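Local atomic coordinates of protein translation factor SUI1 homolog (Pyrococcus horikoshii, PDB entry 5ZCY), a protein that probably acts as a translation initiation factor that binds mRNA, in the manner of the SUI1 (eIF1) family. Residues K25-R30 and K37-G42; F48-I53 and G70-Q75. All blocks are in the same frame, centred on the assembly; numbering follows the deposited sequence.

Overall arrangement
The two contacts share one mixed sheet. Interaction 1 pairs strands 24-30 and 36-41 as a hairpin, and interaction 2 sets the start of helix 50-61 against strand 71-75, beside 36-41. Their centres are about 11 Å apart. Backbone bonds probably stitch the strands together: Ile40 N to Ile72 O is 2.8 Å, as is Leu74 N to Thr38 O. Val26, Ile40 and Ile72 look to the helices, while Tyr27, Glu29, Lys37, Arg71 and Glu73 form a polar network on the other face. The nearest side-chain atoms of Arg30, at the hairpin-loop end of strand 24-30, lie about 4 Å from a bound nitrite, and those of Ile53 about 3 Å from a nitrate, both probably from the crystallisation liquor.

Interaction 1 of 2, residues K25-R30 and K37-G42; sequences KVYIER and KTIIEG
Lys37, Tyr27 and Ile39 bury the most surface where strands 25-30 and 37-41 run antiparallel, and all three rise from the same face of the sheet. In Tyr27 a chi1 of 57° puts CG in the hindered rotamer, flanked by both main-chain neighbours of CA, which lays the ring over Ile39 in a CH-pi contact: Ile39 CB is 3.9 Å from the ring centroid, and Ile39 CG2 reaches on to Tyr27 CZ. From the ring's edge, Tyr27 OH gives a very short bond of 2.5 Å to Glu41 OE1, which it meets from above the carboxylate plane; ring and carboxylate are turned 57° apart. The short distance is consistent with a strongly polarised hydroxyl. Ile39 CG1 also packs on Glu29, 3.7 Å from Glu29 CG. Lys37, in the same hindered rotamer but stretched out from CG onward, runs obliquely across Glu29, bringing its CE within 3.4 Å of Glu29 OE1. The charged tips stop short of a salt bridge: a water donates to Glu29 OE1 and weakly joins it to Lys37 NZ, while the firm partners are Arg71 for Glu29 and Glu73 for Lys37. Beneath this layer the backbones bond in the hydrogen-bonded pairs Lys25-Glu41, Tyr27-Ile39 and Glu29-Lys37; the straightest bond, Ile39 N to Tyr27 O at 2.8 Å, is nearly linear at 178°. On the opposite face Val26 CG1 presses tightly on Thr38 CG2 (3.5 Å), and Val26 and Ile40 both meet Ile82 of helix 82-88. This is a regular antiparallel beta hairpin, central to the alpha+beta fold of the SUI1 family: the face of Tyr27, Glu29 and Lys37 carries the charge network, and that of Val26 and Ile40 backs onto helix 82-88.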
loop_
_atom_site.group_PDB
_atom_site.type_symbol
_atom_site.label_atom_id
_atom_site.label_comp_id
_atom_site.label_asym_id
_atom_site.label_seq_id
_atom_site.Cartn_x
_atom_site.Cartn_y
_atom_site.Cartn_z
ATOM N N LYS A 25 -6.191 -3.763 1.339
ATOM C CA LYS A 25 -5.463 -4.829 1.907
ATOM C C LYS A 25 -3.982 -4.577 1.752
ATOM O O LYS A 25 -3.548 -4.243 0.676
ATOM C CB LYS A 25 -5.781 -6.138 1.227
ATOM C CG LYS A 25 -7.218 -6.558 1.167
ATOM C CD LYS A 25 -7.714 -6.688 2.539
ATOM C CE LYS A 25 -9.028 -7.496 2.572
ATOM N NZ LYS A 25 -9.746 -7.286 3.851
ATOM N N VAL A 26 -3.237 -4.839 2.800
ATOM C CA VAL A 26 -1.797 -4.662 2.796
ATOM C C VAL A 26 -1.211 -5.994 3.243
ATOM O O VAL A 26 -1.520 -6.454 4.363
ATOM C CB VAL A 26 -1.293 -3.546 3.664
ATOM C CG1 VAL A 26 0.240 -3.401 3.578
ATOM C CG2 VAL A 26 -1.985 -2.233 3.365
ATOM N N TYR A 27 -0.326 -6.563 2.451
ATOM C CA TYR A 27 0.205 -7.900 2.804
ATOM C C TYR A 27 1.595 -8.038 2.239
ATOM O O TYR A 27 1.994 -7.214 1.476
ATOM C CB TYR A 27 -0.699 -8.972 2.292
ATOM C CG TYR A 27 -1.025 -9.028 0.829
ATOM C CD1 TYR A 27 -2.080 -8.332 0.313
ATOM C CD2 TYR A 27 -0.272 -9.795 -0.088
ATOM C CE1 TYR A 27 -2.433 -8.364 -1.053
ATOM C CE2 TYR A 27 -0.581 -9.786 -1.417
ATOM C CZ TYR A 27 -1.679 -9.118 -1.916
ATOM O OH TYR A 27 -2.090 -9.084 -3.220
ATOM N N ILE A 28 2.292 -9.112 2.548
ATOM C CA ILE A 28 3.681 -9.285 2.119
ATOM C C ILE A 28 3.752 -10.359 1.123
ATOM O O ILE A 28 3.041 -11.397 1.204
ATOM C CB ILE A 28 4.549 -9.737 3.302
ATOM C CG1 ILE A 28 4.547 -8.744 4.386
ATOM C CG2 ILE A 28 5.938 -10.184 2.810
ATOM C CD1 ILE A 28 5.081 -7.444 3.919
ATOM N N GLU A 29 4.565 -10.163 0.090
ATOM C CA GLU A 29 4.946 -11.204 -0.914
ATOM C C GLU A 29 6.463 -11.347 -0.851
ATOM O O GLU A 29 7.221 -10.498 -0.381
ATOM C CB GLU A 29 4.518 -10.862 -2.330
ATOM C CG GLU A 29 3.019 -11.061 -2.597
ATOM C CD GLU A 29 2.538 -10.785 -4.000
ATOM O OE1 GLU A 29 3.274 -10.196 -4.808
ATOM O OE2 GLU A 29 1.300 -11.113 -4.298
ATOM N N ARG A 30 6.892 -12.512 -1.344
ATOM C CA ARG A 30 8.349 -12.831 -1.357
ATOM C C ARG A 30 8.997 -12.140 -2.461
ATOM O O ARG A 30 8.448 -11.895 -3.532
ATOM C CB ARG A 30 8.604 -14.308 -1.680
ATOM C CG ARG A 30 7.865 -15.260 -0.902
ATOM C CD ARG A 30 7.918 -15.027 0.517
ATOM N NE ARG A 30 9.243 -14.830 0.996
ATOM C CZ ARG A 30 9.559 -14.596 2.291
ATOM N NH1 ARG A 30 8.616 -14.503 3.165
ATOM N NH2 ARG A 30 10.816 -14.401 2.704
ATOM N N LYS A 37 8.452 -7.904 -0.061
ATOM C CA LYS A 37 7.786 -6.739 -0.632
ATOM C C LYS A 37 6.420 -6.588 0.017
ATOM O O LYS A 37 5.759 -7.566 0.353
ATOM C CB LYS A 37 7.691 -6.730 -2.095
ATOM C CG LYS A 37 7.055 -7.894 -2.693
ATOM C CD LYS A 37 7.223 -7.854 -4.243
ATOM C CE LYS A 37 6.432 -8.897 -4.958
ATOM N NZ LYS A 37 6.746 -8.764 -6.448
ATOM N N THR A 38 5.984 -5.344 0.148
ATOM C CA THR A 38 4.674 -4.991 0.683
ATOM C C THR A 38 3.731 -4.686 -0.479
ATOM O O THR A 38 4.111 -3.857 -1.345
ATOM C CB THR A 38 4.746 -3.808 1.580
ATOM O OG1 THR A 38 5.616 -4.041 2.663
ATOM C CG2 THR A 38 3.406 -3.347 2.168
ATOM N N ILE A 39 2.572 -5.335 -0.517
ATOM C CA ILE A 39 1.593 -5.138 -1.541
ATOM C C ILE A 39 0.439 -4.402 -0.924
ATOM O O ILE A 39 -0.035 -4.711 0.163
ATOM C CB ILE A 39 1.049 -6.485 -2.095
ATOM C CG1 ILE A 39 2.184 -7.449 -2.455
ATOM C CG2 ILE A 39 0.025 -6.276 -3.185
ATOM C CD1 ILE A 39 3.112 -6.888 -3.482
ATOM N N ILE A 40 0.018 -3.333 -1.654
ATOM C CA ILE A 40 -1.253 -2.587 -1.253
ATOM C C ILE A 40 -2.253 -2.795 -2.420
ATOM O O ILE A 40 -1.978 -2.367 -3.578
ATOM C CB ILE A 40 -0.973 -1.081 -1.059
ATOM C CG1 ILE A 40 0.110 -0.890 -0.022
ATOM C CG2 ILE A 40 -2.246 -0.387 -0.677
ATOM C CD1 ILE A 40 0.784 0.467 -0.185
ATOM N N GLU A 41 -3.328 -3.443 -2.067
ATOM C CA GLU A 41 -4.380 -3.784 -3.060
ATOM C C GLU A 41 -5.668 -3.235 -2.584
ATOM O O GLU A 41 -5.942 -3.029 -1.423
ATOM C CB GLU A 41 -4.487 -5.345 -3.155
ATOM C CG GLU A 41 -5.178 -6.079 -4.245
ATOM C CD GLU A 41 -4.859 -7.569 -3.923
ATOM O OE1 GLU A 41 -3.939 -8.077 -4.481
ATOM O OE2 GLU A 41 -5.461 -8.139 -2.952
ATOM N N GLY A 42 -6.498 -2.741 -3.491
ATOM C CA GLY A 42 -7.819 -2.237 -3.131
ATOM C C GLY A 42 -8.069 -0.763 -3.231
ATOM O O GLY A 42 -9.224 -0.265 -3.101
HETATM O O HOH W 1 5.071 -11.086 -6.577
#

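Interaction 2 of 2, residues F48-I53 and G70-Q75; sequences FDLEEI and GRIELQ
Arg71 NH1 is gripped firmly by one oxygen of the neighbouring hairpin, Glu29 OE2 in a salt bridge, and more loosely by two others, Tyr27 OH in a weak hydrogen bond and Glu41 OE1 in a long, weak ion pair. The other terminal nitrogen, Arg71 NH2, gives a 3.0 Å bond within a salt bridge to Glu73 OE2, which lies close to the guanidinium plane while the nitrogen stands above the carboxylate plane. The guanidinium is thus held through both terminal nitrogens, and the surrounding acidic groups would be expected to favour its charge. This network occupies the face of strand 71-75 turned away from helix 50-61.

Toward the helix the strand offers Ile72, whose CG1 stands anti to its carbonyl carbon (chi1 -64°) and brings CD1 onto Ile53 and the carbonyl of Leu50. Ile72 CD1 lies 3.6 Å from Ile53 CG2, the two side chains crossing at about a right angle, and 3.7 Å from Leu50 O. Ile72 CG1 also sits 4.1 Å from Leu50 CB. Leu50 sends CD1 against the backbone of Gly70, 3.6 Å from Gly70 C, at the turn that opens the strand. Asp49, at the N-cap, accepts a weak capping bond from Glu52 N to its OD1 at 3.3 Å. Ala54, later in the helix, also touches Ile72. Helix 50-61 packs on the sheet face that carries Ile72. Here aliphatic side chains meet each other and the main chain of Gly70 and Leu50, so the hold depends on close fit and burial, whereas the salt bridges of Arg71 lie on the face turned away from the helix.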
loop_
_atom_site.group_PDB
_atom_site.type_symbol
_atom_site.label_atom_id
_atom_site.label_comp_id
_atom_site.label_asym_id
_atom_site.label_seq_id
_atom_site.Cartn_x
_atom_site.Cartn_y
_atom_site.Cartn_z
ATOM N N PHE A 48 -8.089 6.943 -8.511
ATOM C CA PHE A 48 -6.801 7.484 -8.022
ATOM C C PHE A 48 -5.662 6.973 -8.827
ATOM O O PHE A 48 -5.739 5.984 -9.468
ATOM C CB PHE A 48 -6.613 7.075 -6.531
ATOM C CG PHE A 48 -7.862 7.393 -5.660
ATOM C CD1 PHE A 48 -8.286 8.670 -5.562
ATOM C CD2 PHE A 48 -8.499 6.450 -5.010
ATOM C CE1 PHE A 48 -9.426 8.990 -4.839
ATOM C CE2 PHE A 48 -9.649 6.775 -4.232
ATOM C CZ PHE A 48 -10.040 8.014 -4.175
ATOM N N ASP A 49 -4.614 7.785 -8.857
ATOM C CA ASP A 49 -3.399 7.481 -9.663
ATOM C C ASP A 49 -2.460 6.656 -8.772
ATOM O O ASP A 49 -1.718 7.247 -7.888
ATOM C CB ASP A 49 -2.726 8.785 -10.047
ATOM C CG ASP A 49 -1.511 8.614 -10.837
ATOM O OD1 ASP A 49 -1.019 7.491 -11.042
ATOM O OD2 ASP A 49 -0.993 9.639 -11.304
ATOM N N LEU A 50 -2.461 5.331 -8.961
ATOM C CA LEU A 50 -1.613 4.524 -8.117
ATOM C C LEU A 50 -0.144 4.804 -8.306
ATOM O O LEU A 50 0.621 4.567 -7.362
ATOM C CB LEU A 50 -1.824 3.043 -8.350
ATOM C CG LEU A 50 -3.229 2.560 -8.133
ATOM C CD1 LEU A 50 -3.224 1.038 -8.237
ATOM C CD2 LEU A 50 -3.840 3.052 -6.844
ATOM N N GLU A 51 0.292 5.233 -9.510
ATOM C CA GLU A 51 1.711 5.598 -9.710
ATOM C C GLU A 51 2.115 6.708 -8.810
ATOM O O GLU A 51 3.191 6.739 -8.219
ATOM C CB GLU A 51 1.994 5.995 -11.178
ATOM C CG GLU A 51 1.883 4.886 -12.184
ATOM C CD GLU A 51 2.113 5.331 -13.670
ATOM O OE1 GLU A 51 1.794 6.454 -14.041
ATOM O OE2 GLU A 51 2.640 4.546 -14.458
ATOM N N GLU A 52 1.225 7.699 -8.687
ATOM C CA GLU A 52 1.512 8.801 -7.855
ATOM C C GLU A 52 1.605 8.487 -6.356
ATOM O O GLU A 52 2.455 8.976 -5.638
ATOM C CB GLU A 52 0.448 9.952 -8.167
ATOM C CG GLU A 52 0.542 11.131 -7.396
ATOM C CD GLU A 52 -0.547 12.241 -7.661
ATOM O OE1 GLU A 52 -1.739 11.978 -8.103
ATOM O OE2 GLU A 52 -0.111 13.278 -7.149
ATOM N N ILE A 53 0.633 7.690 -5.962
ATOM C CA ILE A 53 0.622 7.214 -4.551
ATOM C C ILE A 53 1.850 6.372 -4.291
ATOM O O ILE A 53 2.476 6.607 -3.237
ATOM C CB ILE A 53 -0.690 6.421 -4.241
ATOM C CG1 ILE A 53 -1.878 7.393 -4.394
ATOM C CG2 ILE A 53 -0.614 5.800 -2.848
ATOM C CD1 ILE A 53 -3.220 6.749 -4.389
ATOM N N GLY A 70 -2.964 -2.874 -10.918
ATOM C CA GLY A 70 -3.909 -2.462 -9.930
ATOM C C GLY A 70 -3.473 -2.517 -8.462
ATOM O O GLY A 70 -4.247 -2.327 -7.528
ATOM N N ARG A 71 -2.165 -2.701 -8.310
ATOM C CA ARG A 71 -1.590 -2.836 -6.979
ATOM C C ARG A 71 -0.356 -1.965 -6.846
ATOM O O ARG A 71 0.260 -1.628 -7.824
ATOM C CB ARG A 71 -1.105 -4.247 -6.709
ATOM C CG ARG A 71 -2.058 -5.376 -7.078
ATOM C CD ARG A 71 -1.570 -6.713 -6.536
ATOM N NE ARG A 71 -0.177 -7.065 -6.812
ATOM C CZ ARG A 71 0.447 -8.177 -6.337
ATOM N NH1 ARG A 71 -0.224 -9.018 -5.556
ATOM N NH2 ARG A 71 1.710 -8.403 -6.613
ATOM N N ILE A 72 -0.016 -1.544 -5.619
ATOM C CA ILE A 72 1.254 -0.912 -5.358
ATOM C C ILE A 72 2.136 -1.951 -4.667
ATOM O O ILE A 72 1.689 -2.654 -3.772
ATOM C CB ILE A 72 1.081 0.289 -4.449
ATOM C CG1 ILE A 72 0.196 1.376 -5.190
ATOM C CG2 ILE A 72 2.405 0.873 -3.959
ATOM C CD1 ILE A 72 -0.219 2.541 -4.365
ATOM N N GLU A 73 3.380 -2.026 -5.129
ATOM C CA GLU A 73 4.411 -2.898 -4.554
ATOM C C GLU A 73 5.521 -2.086 -4.028
ATOM O O GLU A 73 6.062 -1.207 -4.739
ATOM C CB GLU A 73 4.923 -3.928 -5.584
ATOM C CG GLU A 73 3.877 -4.663 -6.320
ATOM C CD GLU A 73 4.439 -5.878 -7.117
ATOM O OE1 GLU A 73 5.642 -6.143 -7.024
ATOM O OE2 GLU A 73 3.593 -6.482 -7.850
ATOM N N LEU A 74 5.906 -2.283 -2.790
ATOM C CA LEU A 74 7.003 -1.577 -2.129
ATOM C C LEU A 74 8.090 -2.533 -1.714
ATOM O O LEU A 74 7.792 -3.631 -1.193
ATOM C CB LEU A 74 6.573 -0.815 -0.876
ATOM C CG LEU A 74 5.441 0.180 -1.102
ATOM C CD1 LEU A 74 4.963 0.756 0.189
ATOM C CD2 LEU A 74 5.885 1.309 -2.016
ATOM N N GLN A 75 9.348 -2.171 -1.898
ATOM C CA GLN A 75 10.471 -2.976 -1.407
ATOM C C GLN A 75 10.513 -2.955 0.123
ATOM O O GLN A 75 10.475 -1.863 0.699
ATOM C CB GLN A 75 11.762 -2.299 -1.889
ATOM C CG GLN A 75 13.051 -2.750 -1.282
ATOM C CD GLN A 75 14.232 -1.906 -1.645
ATOM O OE1 GLN A 75 14.217 -0.663 -1.892
ATOM N NE2 GLN A 75 15.358 -2.569 -1.617
#